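Long-range contacts in fructose-1,6-bisphosphatase/inositol-1-monophosphatase (Thermotoga maritima, PDB 2P3N), which removes phosphate, with magnesium as cofactor, from fructose 1,6-bisphosphate, inositol phosphates and several other phosphate esters: residues Phe6-Leu11 with Leu108-Ala113; Arg136-Ala141 with Arg188-Val193. All blocks are in the same frame, centred on the assembly; numbering follows the deposited sequence.

Contact 1 (Phe6-Leu11 with Leu108-Ala113)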
loop_
_atom_site.group_PDB
_atom_site.type_symbol
_atom_site.label_atom_id
_atom_site.label_comp_id
_atom_site.label_asym_id
_atom_site.label_seq_id
_atom_site.Cartn_x
_atom_site.Cartn_y
_atom_site.Cartn_z
ATOM N N PHE A 6 -3.417 -3.132 -21.556
ATOM C CA PHE A 6 -3.421 -1.707 -21.870
ATOM C C PHE A 6 -4.341 -0.986 -20.897
ATOM O O PHE A 6 -4.014 0.072 -20.373
ATOM C CB PHE A 6 -3.938 -1.525 -23.304
ATOM C CG PHE A 6 -4.361 -0.123 -23.639
ATOM C CD1 PHE A 6 -3.443 0.804 -24.119
ATOM C CD2 PHE A 6 -5.690 0.269 -23.488
ATOM C CE1 PHE A 6 -3.846 2.111 -24.447
ATOM C CE2 PHE A 6 -6.108 1.571 -23.809
ATOM C CZ PHE A 6 -5.186 2.493 -24.288
ATOM N N SER A 7 -5.504 -1.582 -20.676
ATOM C CA SER A 7 -6.516 -1.037 -19.793
ATOM C C SER A 7 -6.054 -1.009 -18.345
ATOM O O SER A 7 -6.249 -0.026 -17.635
ATOM C CB SER A 7 -7.790 -1.876 -19.915
ATOM O OG SER A 7 -8.260 -1.875 -21.255
ATOM N N ILE A 8 -5.453 -2.105 -17.905
ATOM C CA ILE A 8 -4.955 -2.203 -16.545
ATOM C C ILE A 8 -3.901 -1.133 -16.287
ATOM O O ILE A 8 -4.002 -0.380 -15.311
ATOM C CB ILE A 8 -4.340 -3.583 -16.286
ATOM C CG1 ILE A 8 -5.445 -4.643 -16.335
ATOM C CG2 ILE A 8 -3.629 -3.606 -14.937
ATOM C CD1 ILE A 8 -4.935 -6.076 -16.360
ATOM N N LYS A 9 -2.903 -1.056 -17.160
ATOM C CA LYS A 9 -1.840 -0.081 -16.990
ATOM C C LYS A 9 -2.301 1.362 -17.118
ATOM O O LYS A 9 -1.744 2.249 -16.488
ATOM C CB LYS A 9 -0.727 -0.368 -17.988
ATOM C CG LYS A 9 -0.206 -1.775 -17.830
ATOM C CD LYS A 9 1.012 -2.051 -18.677
ATOM C CE LYS A 9 1.522 -3.435 -18.364
ATOM N NZ LYS A 9 2.579 -3.866 -19.299
ATOM N N LEU A 10 -3.327 1.589 -17.929
ATOM C CA LEU A 10 -3.865 2.928 -18.153
ATOM C C LEU A 10 -4.604 3.399 -16.919
ATOM O O LEU A 10 -4.392 4.505 -16.440
ATOM C CB LEU A 10 -4.853 2.922 -19.319
ATOM C CG LEU A 10 -4.842 4.004 -20.397
ATOM C CD1 LEU A 10 -6.210 3.975 -21.059
ATOM C CD2 LEU A 10 -4.558 5.384 -19.833
ATOM N N LEU A 11 -5.497 2.563 -16.409
ATOM C CA LEU A 11 -6.248 2.954 -15.231
ATOM C C LEU A 11 -5.348 3.057 -14.013
ATOM O O LEU A 11 -5.611 3.848 -13.115
ATOM C CB LEU A 11 -7.387 1.967 -14.956
ATOM C CG LEU A 11 -8.488 1.833 -16.015
ATOM C CD1 LEU A 11 -9.808 1.751 -15.297
ATOM C CD2 LEU A 11 -8.480 2.999 -16.985
ATOM N N LEU A 108 -14.366 -7.108 -22.365
ATOM C CA LEU A 108 -13.324 -6.837 -21.392
ATOM C C LEU A 108 -13.807 -5.813 -20.375
ATOM O O LEU A 108 -14.560 -4.905 -20.706
ATOM C CB LEU A 108 -12.104 -6.306 -22.153
ATOM C CG LEU A 108 -10.783 -5.859 -21.532
ATOM C CD1 LEU A 108 -9.848 -5.496 -22.670
ATOM C CD2 LEU A 108 -10.966 -4.668 -20.597
ATOM N N GLY A 109 -13.366 -5.963 -19.134
ATOM C CA GLY A 109 -13.754 -5.027 -18.099
ATOM C C GLY A 109 -12.648 -4.850 -17.075
ATOM O O GLY A 109 -11.956 -5.798 -16.719
ATOM N N VAL A 110 -12.453 -3.628 -16.611
ATOM C CA VAL A 110 -11.442 -3.382 -15.600
ATOM C C VAL A 110 -11.910 -2.254 -14.692
ATOM O O VAL A 110 -12.434 -1.241 -15.162
ATOM C CB VAL A 110 -10.061 -3.062 -16.235
ATOM C CG1 VAL A 110 -10.232 -2.164 -17.425
ATOM C CG2 VAL A 110 -9.151 -2.413 -15.207
ATOM N N VAL A 111 -11.771 -2.469 -13.386
ATOM C CA VAL A 111 -12.163 -1.481 -12.378
ATOM C C VAL A 111 -10.932 -1.263 -11.501
ATOM O O VAL A 111 -10.331 -2.221 -11.017
ATOM C CB VAL A 111 -13.345 -1.989 -11.486
ATOM C CG1 VAL A 111 -13.716 -0.943 -10.444
ATOM C CG2 VAL A 111 -14.548 -2.297 -12.337
ATOM N N HIS A 112 -10.542 -0.011 -11.308
ATOM C CA HIS A 112 -9.370 0.276 -10.492
ATOM C C HIS A 112 -9.625 1.303 -9.388
ATOM O O HIS A 112 -9.765 2.494 -9.658
ATOM C CB HIS A 112 -8.203 0.741 -11.377
ATOM C CG HIS A 112 -6.979 1.126 -10.603
ATOM N ND1 HIS A 112 -6.287 0.233 -9.816
ATOM C CD2 HIS A 112 -6.347 2.317 -10.466
ATOM C CE1 HIS A 112 -5.281 0.857 -9.228
ATOM N NE2 HIS A 112 -5.293 2.121 -9.607
ATOM N N ALA A 113 -9.693 0.818 -8.146
ATOM C CA ALA A 113 -9.903 1.674 -6.986
ATOM C C ALA A 113 -8.507 2.091 -6.566
ATOM O O ALA A 113 -7.773 1.323 -5.944
ATOM C CB ALA A 113 -10.584 0.904 -5.878
#

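Contact 2 (Arg136-Ala141 with Arg188-Val193)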
loop_
_atom_site.group_PDB
_atom_site.type_symbol
_atom_site.label_atom_id
_atom_site.label_comp_id
_atom_site.label_asym_id
_atom_site.label_seq_id
_atom_site.Cartn_x
_atom_site.Cartn_y
_atom_site.Cartn_z
ATOM N N ARG A 136 -13.551 -15.594 -7.561
ATOM C CA ARG A 136 -14.804 -16.283 -7.880
ATOM C C ARG A 136 -15.821 -15.835 -6.845
ATOM O O ARG A 136 -15.505 -15.738 -5.653
ATOM C CB ARG A 136 -14.622 -17.800 -7.788
ATOM C CG ARG A 136 -13.582 -18.343 -8.742
ATOM C CD ARG A 136 -13.127 -19.738 -8.350
ATOM N NE ARG A 136 -11.738 -19.953 -8.753
ATOM C CZ ARG A 136 -10.695 -19.318 -8.214
ATOM N NH1 ARG A 136 -10.874 -18.425 -7.239
ATOM N NH2 ARG A 136 -9.469 -19.568 -8.660
ATOM N N VAL A 137 -17.042 -15.561 -7.283
ATOM C CA VAL A 137 -18.034 -15.094 -6.331
ATOM C C VAL A 137 -18.241 -16.096 -5.175
ATOM O O VAL A 137 -17.909 -17.280 -5.296
ATOM C CB VAL A 137 -19.364 -14.744 -7.038
ATOM C CG1 VAL A 137 -19.989 -15.989 -7.637
ATOM C CG2 VAL A 137 -20.288 -14.032 -6.050
ATOM N N SER A 138 -18.765 -15.599 -4.052
ATOM C CA SER A 138 -18.976 -16.408 -2.859
ATOM C C SER A 138 -19.844 -17.626 -3.080
ATOM O O SER A 138 -20.582 -17.722 -4.061
ATOM C CB SER A 138 -19.594 -15.571 -1.735
ATOM O OG SER A 138 -20.984 -15.383 -1.935
ATOM N N GLU A 139 -19.739 -18.553 -2.137
ATOM C CA GLU A 139 -20.491 -19.798 -2.166
ATOM C C GLU A 139 -21.799 -19.639 -1.389
ATOM O O GLU A 139 -22.724 -20.440 -1.537
ATOM C CB GLU A 139 -19.655 -20.929 -1.554
ATOM C CG GLU A 139 -18.522 -21.447 -2.437
ATOM C CD GLU A 139 -17.740 -22.583 -1.776
ATOM O OE1 GLU A 139 -16.932 -23.239 -2.472
ATOM O OE2 GLU A 139 -17.933 -22.818 -0.558
ATOM N N ASN A 140 -21.870 -18.601 -0.564
ATOM C CA ASN A 140 -23.055 -18.338 0.237
ATOM C C ASN A 140 -24.354 -18.605 -0.527
ATOM O O ASN A 140 -24.544 -18.133 -1.648
ATOM C CB ASN A 140 -23.009 -16.893 0.734
ATOM C CG ASN A 140 -21.781 -16.612 1.587
ATOM O OD1 ASN A 140 -21.523 -15.471 1.974
ATOM N ND2 ASN A 140 -21.018 -17.661 1.886
ATOM N N ALA A 141 -25.241 -19.381 0.088
ATOM C CA ALA A 141 -26.527 -19.721 -0.519
ATOM C C ALA A 141 -27.702 -19.299 0.370
ATOM O O ALA A 141 -28.845 -19.235 -0.087
ATOM C CB ALA A 141 -26.593 -21.217 -0.793
ATOM N N ARG A 188 -16.363 -10.859 -2.116
ATOM C CA ARG A 188 -16.465 -9.986 -0.963
ATOM C C ARG A 188 -17.906 -9.730 -0.543
ATOM O O ARG A 188 -18.197 -9.661 0.651
ATOM C CB ARG A 188 -15.738 -8.677 -1.248
ATOM C CG ARG A 188 -14.273 -8.894 -1.581
ATOM C CD ARG A 188 -13.489 -7.617 -1.492
ATOM N NE ARG A 188 -12.066 -7.881 -1.604
ATOM C CZ ARG A 188 -11.131 -6.951 -1.473
ATOM N NH1 ARG A 188 -11.481 -5.694 -1.229
ATOM N NH2 ARG A 188 -9.851 -7.283 -1.577
ATOM N N VAL A 189 -18.803 -9.557 -1.512
ATOM C CA VAL A 189 -20.221 -9.363 -1.205
ATOM C C VAL A 189 -20.983 -10.454 -1.899
ATOM O O VAL A 189 -20.446 -11.121 -2.787
ATOM C CB VAL A 189 -20.803 -8.016 -1.683
ATOM C CG1 VAL A 189 -20.448 -6.927 -0.689
ATOM C CG2 VAL A 189 -20.320 -7.693 -3.088
ATOM N N ASP A 190 -22.242 -10.627 -1.510
ATOM C CA ASP A 190 -23.059 -11.686 -2.078
ATOM C C ASP A 190 -23.940 -11.250 -3.233
ATOM O O ASP A 190 -24.230 -12.036 -4.131
ATOM C CB ASP A 190 -23.868 -12.332 -0.954
ATOM C CG ASP A 190 -22.966 -12.981 0.097
ATOM O OD1 ASP A 190 -22.226 -13.928 -0.255
ATOM O OD2 ASP A 190 -22.981 -12.539 1.267
ATOM N N PHE A 191 -24.351 -9.989 -3.220
ATOM C CA PHE A 191 -25.172 -9.469 -4.300
ATOM C C PHE A 191 -25.203 -7.951 -4.280
ATOM O O PHE A 191 -25.053 -7.327 -3.223
ATOM C CB PHE A 191 -26.591 -10.047 -4.227
ATOM C CG PHE A 191 -27.295 -9.783 -2.924
ATOM C CD1 PHE A 191 -27.823 -8.528 -2.642
ATOM C CD2 PHE A 191 -27.420 -10.791 -1.972
ATOM C CE1 PHE A 191 -28.469 -8.277 -1.423
ATOM C CE2 PHE A 191 -28.062 -10.555 -0.747
ATOM C CZ PHE A 191 -28.587 -9.297 -0.472
ATOM N N PHE A 192 -25.382 -7.370 -5.464
ATOM C CA PHE A 192 -25.427 -5.921 -5.631
ATOM C C PHE A 192 -26.566 -5.564 -6.586
ATOM O O PHE A 192 -26.717 -6.178 -7.649
ATOM C CB PHE A 192 -24.072 -5.420 -6.171
ATOM C CG PHE A 192 -24.017 -3.930 -6.434
ATOM C CD1 PHE A 192 -24.374 -3.012 -5.449
ATOM C CD2 PHE A 192 -23.613 -3.446 -7.678
ATOM C CE1 PHE A 192 -24.330 -1.634 -5.702
ATOM C CE2 PHE A 192 -23.566 -2.077 -7.936
ATOM C CZ PHE A 192 -23.925 -1.171 -6.948
ATOM N N VAL A 193 -27.364 -4.571 -6.195
ATOM C CA VAL A 193 -28.505 -4.124 -6.989
ATOM C C VAL A 193 -28.500 -2.613 -7.232
ATOM O O VAL A 193 -28.346 -1.827 -6.292
ATOM C CB VAL A 193 -29.823 -4.520 -6.294
ATOM C CG1 VAL A 193 -29.914 -6.036 -6.191
ATOM C CG2 VAL A 193 -29.880 -3.912 -4.906
#

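Contact 1 (Phe6-Leu11 with Leu108-Ala113)
Val110 adopts a chi1 of 41° that sets CG1 in the crowded position between backbone N and carbonyl carbon while CG2 lies anti to N, and so both methyls face the helix. Leu108 and His112, two residues to either side, also hold CG anti to the backbone N, making a row of alternate strand side chains. From helix 6-11, Ser7 and Leu11 answer with OG and CG beside their own backbone N. The tightest carbon pair is Ser7 CB against Val110 CG1, at 3.5 Å. Leu11 CD1 comes to 4.2 Å from Val110 CG2, and Ile8 brushes the same methyl. Beside Ser7 OG, which is hydrogen-bonded to Arg3 O, Leu108 brings CD2 to 3.9 Å. At the other end, Leu11 and His112 meet CB to CB at 3.9 Å, and the imidazole leans obliquely on the helix backbone, its CD2 3.1 Å from Leu11 O. An alanine at His112 would probably loosen this end, losing the ring's contact with Leu11 O and the hydrogen bond between ND1 and Thr119 OG1. The axes of 6-11 and 108-113 approach to 8.7 Å at an angle of only 20°, the near-alignment of an alpha/beta layer. Strand 95-102 widens the platform through Leu98 and Ile96, helix 40-56 packs on Phe6 and Leu10, and Val111 points away to helix 177-185 on the sheet's other face.

Contact 2 (Arg136-Ala141 with Arg188-Val193)
Neither segment is regular where they meet. Val137 and Ser138 have extended, polyproline-like backbones, and Asp190 keeps a bent, helix-like backbone just before the chain straightens into strand 191-195. The backbones stand well apart, with Ser138 CA and Asp190 CA 6.3 Å from each other, and side chains bridge the gap. Asp190 CG sits anti to the carbonyl carbon and beside the backbone N, which swings the carboxylate toward the loop. Ser138 places OG in the crowded position between N and carbonyl carbon (chi1 78°), and from there the hydroxyl donates a short hydrogen bond of 2.5 Å to Asp190 OD1, which accepts it on its anti lone pair, the one away from OD2. Ser138 OG is gripped a second time by Asn235 ND2. The other carboxylate oxygen, OD2, accepts the backbone N-H of Val147, so donors at both oxygens hold the group in place and would probably favour its ionised form. Asn140 lies across this carboxylate at about a right angle, its amide plane turned 47° from the carboxylate plane and its CB 3.2 Å from Asp190 OD1. Val137 adds a looser touch, with CG2 4.4 Å from Val189 O. The Val189 side chain itself points away, packing on Tyr183 and Val184; it lies about 5 Å from the side chain of Arg172, which probably binds substrate, as in related enzymes. His89 of a neighbouring subunit packs on both Asn140 and Asp190. Within the chain the contact gathers one end of the five-stranded mixed sheet: Asp190 leads into strand 191-195, Val147 begins its parallel neighbour 147-150, and Asn235 follows the antiparallel strand 230-234, while helix 177-185 packs alongside through Val189.

How the contacts relate
From the N terminus, helix 2-21 supplies the first partner of contact 1, and strand 105-113 closes that loop after 96 intervening residues. The loop holds helix 40-56, several strands of the larger sheet and the magnesium ligands Glu65, Asp79 and Ile81. The chain then completes this sheet with strands 118-123, 127-130 and 133-134 before contact 2 opens. Its shorter loop, 46 residues, spans strand 147-150 and helix 177-185 and closes at the start of strand 191-195. The two contacts are thus in series, neither nested nor crossing. Their centres are about 22 Å apart: contact 1 joins a helix layer to the seven-stranded sheet, whereas contact 2 ties the connection leaving that sheet to the five-stranded one.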